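Local coordinates for protein aspartate-semialdehyde dehydrogenase (Candida albicans, PDB 3HSK) that catalyses the NADPH-dependent reductive dephosphorylation of 4-phospho-L-aspartate to L-aspartate semialdehyde, the second step toward methionine and threonine, at residues A[117-122]-A[163-168]. Sequence-based numbering, arbitrary orientation.
Sequences GLAVVS and PGFIIC
Val120 and Ile167 sit at the middle of a parallel pairing between strands 119-122 and 165-168, whose axes approach to 4.7 Å at 19°. Four backbone hydrogen bonds join the segments: Phe165 N to Leu118 O, just before strand 119-122, Val120 N to Phe165 O, Ile167 N to Val120 O (2.8 Å) and Ser122 N to Ile167 O. The first is the most bent, 148° at the hydrogen. Just before the strands, Gly164 CA packs 3.6 Å from Gly117 C. On one face of the sheet, Phe165 CG lies between its backbone N and carbonyl carbon (chi1 56°), which swings the ring over Ala119: Ala119 CA makes a CH-pi contact with one ring face, and Ala119 CB lies 3.5 Å from Phe165 CZ. On the other face Ile166, with CG1 anti to the backbone N, extends CD1 to 3.8 Å from Ser122 CB and 4.1 Å from Val120 CG1. Helix 103-115 packs on the Val120 and Ile166 face, helices 146-157 and 364-376 on the other. In this Rossmann-like, NADP-binding domain, buried backbone polar groups thus pair between adjacent strands, apolar side chains line both faces, and the buried hydroxyl Ser122 OG is satisfied by Glu110 OE2 and Ala124 N.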
loop_
_atom_site.group_PDB
_atom_site.type_symbol
_atom_site.label_atom_id
_atom_site.label_comp_id
_atom_site.label_asym_id
_atom_site.label_seq_id
_atom_site.Cartn_x
_atom_site.Cartn_y
_atom_site.Cartn_z
ATOM N N GLY A 117 -39.200 -17.382 -8.412
ATOM C CA GLY A 117 -39.005 -17.154 -9.842
ATOM C C GLY A 117 -38.479 -15.781 -10.202
ATOM O O GLY A 117 -38.603 -15.342 -11.346
ATOM N N LEU A 118 -37.871 -15.099 -9.237
ATOM C CA LEU A 118 -37.463 -13.710 -9.448
ATOM C C LEU A 118 -35.995 -13.566 -9.847
ATOM O O LEU A 118 -35.176 -14.456 -9.597
ATOM C CB LEU A 118 -37.808 -12.848 -8.221
ATOM C CG LEU A 118 -39.308 -12.629 -7.946
ATOM C CD1 LEU A 118 -39.553 -12.052 -6.552
ATOM C CD2 LEU A 118 -39.953 -11.739 -9.009
ATOM N N ALA A 119 -35.683 -12.440 -10.483
ATOM C CA ALA A 119 -34.324 -12.127 -10.913
ATOM C C ALA A 119 -33.638 -11.264 -9.860
ATOM O O ALA A 119 -33.997 -10.104 -9.669
ATOM C CB ALA A 119 -34.346 -11.414 -12.265
ATOM N N VAL A 120 -32.648 -11.839 -9.185
ATOM C CA VAL A 120 -31.956 -11.150 -8.092
ATOM C C VAL A 120 -30.524 -10.764 -8.482
ATOM O O VAL A 120 -29.753 -11.599 -8.961
ATOM C CB VAL A 120 -31.932 -12.010 -6.796
ATOM C CG1 VAL A 120 -31.456 -11.190 -5.605
ATOM C CG2 VAL A 120 -33.310 -12.593 -6.504
ATOM N N VAL A 121 -30.190 -9.494 -8.275
ATOM C CA VAL A 121 -28.833 -8.992 -8.461
ATOM C C VAL A 121 -28.354 -8.493 -7.094
ATOM O O VAL A 121 -28.808 -7.449 -6.615
ATOM C CB VAL A 121 -28.793 -7.867 -9.529
ATOM C CG1 VAL A 121 -27.409 -7.222 -9.602
ATOM C CG2 VAL A 121 -29.216 -8.407 -10.896
ATOM N N SER A 122 -27.452 -9.246 -6.466
ATOM C CA SER A 122 -27.149 -9.037 -5.048
ATOM C C SER A 122 -25.711 -8.634 -4.719
ATOM O O SER A 122 -24.762 -9.210 -5.256
ATOM C CB SER A 122 -27.511 -10.290 -4.248
ATOM O OG SER A 122 -27.052 -10.165 -2.915
ATOM N N PRO A 163 -37.219 -19.644 -14.710
ATOM C CA PRO A 163 -36.754 -20.267 -13.466
ATOM C C PRO A 163 -36.485 -19.327 -12.287
ATOM O O PRO A 163 -36.802 -19.676 -11.141
ATOM C CB PRO A 163 -35.467 -20.990 -13.890
ATOM C CG PRO A 163 -35.038 -20.327 -15.133
ATOM C CD PRO A 163 -36.282 -19.881 -15.823
ATOM N N GLY A 164 -35.919 -18.152 -12.548
ATOM C CA GLY A 164 -35.504 -17.280 -11.450
ATOM C C GLY A 164 -34.102 -17.645 -11.004
ATOM O O GLY A 164 -33.745 -18.823 -10.948
ATOM N N PHE A 165 -33.303 -16.632 -10.682
ATOM C CA PHE A 165 -31.868 -16.819 -10.505
ATOM C C PHE A 165 -31.262 -15.708 -9.664
ATOM O O PHE A 165 -31.932 -14.728 -9.342
ATOM C CB PHE A 165 -31.193 -16.815 -11.877
ATOM C CG PHE A 165 -31.481 -15.576 -12.684
ATOM C CD1 PHE A 165 -30.751 -14.408 -12.477
ATOM C CD2 PHE A 165 -32.496 -15.574 -13.637
ATOM C CE1 PHE A 165 -31.015 -13.263 -13.207
ATOM C CE2 PHE A 165 -32.769 -14.431 -14.381
ATOM C CZ PHE A 165 -32.020 -13.271 -14.167
ATOM N N ILE A 166 -29.979 -15.857 -9.344
ATOM C CA ILE A 166 -29.220 -14.807 -8.676
ATOM C C ILE A 166 -27.863 -14.568 -9.357
ATOM O O ILE A 166 -27.147 -15.513 -9.701
ATOM C CB ILE A 166 -29.079 -15.076 -7.143
ATOM C CG1 ILE A 166 -28.323 -13.936 -6.443
ATOM C CG2 ILE A 166 -28.445 -16.439 -6.876
ATOM C CD1 ILE A 166 -28.452 -13.929 -4.927
ATOM N N ILE A 167 -27.548 -13.294 -9.576
ATOM C CA ILE A 167 -26.221 -12.864 -10.004
ATOM C C ILE A 167 -25.618 -11.984 -8.909
ATOM O O ILE A 167 -26.255 -11.046 -8.443
ATOM C CB ILE A 167 -26.278 -12.108 -11.364
ATOM C CG1 ILE A 167 -26.590 -13.096 -12.498
ATOM C CG2 ILE A 167 -24.976 -11.352 -11.630
ATOM C CD1 ILE A 167 -27.114 -12.447 -13.748
ATOM N N CYS A 168 -24.393 -12.302 -8.503
ATOM C CA CYS A 168 -23.735 -11.599 -7.405
ATOM C C CYS A 168 -22.778 -10.492 -7.862
ATOM O O CYS A 168 -22.065 -10.635 -8.857
ATOM C CB CYS A 168 -23.021 -12.595 -6.495
ATOM S SG CYS A 168 -24.141 -13.526 -5.413
#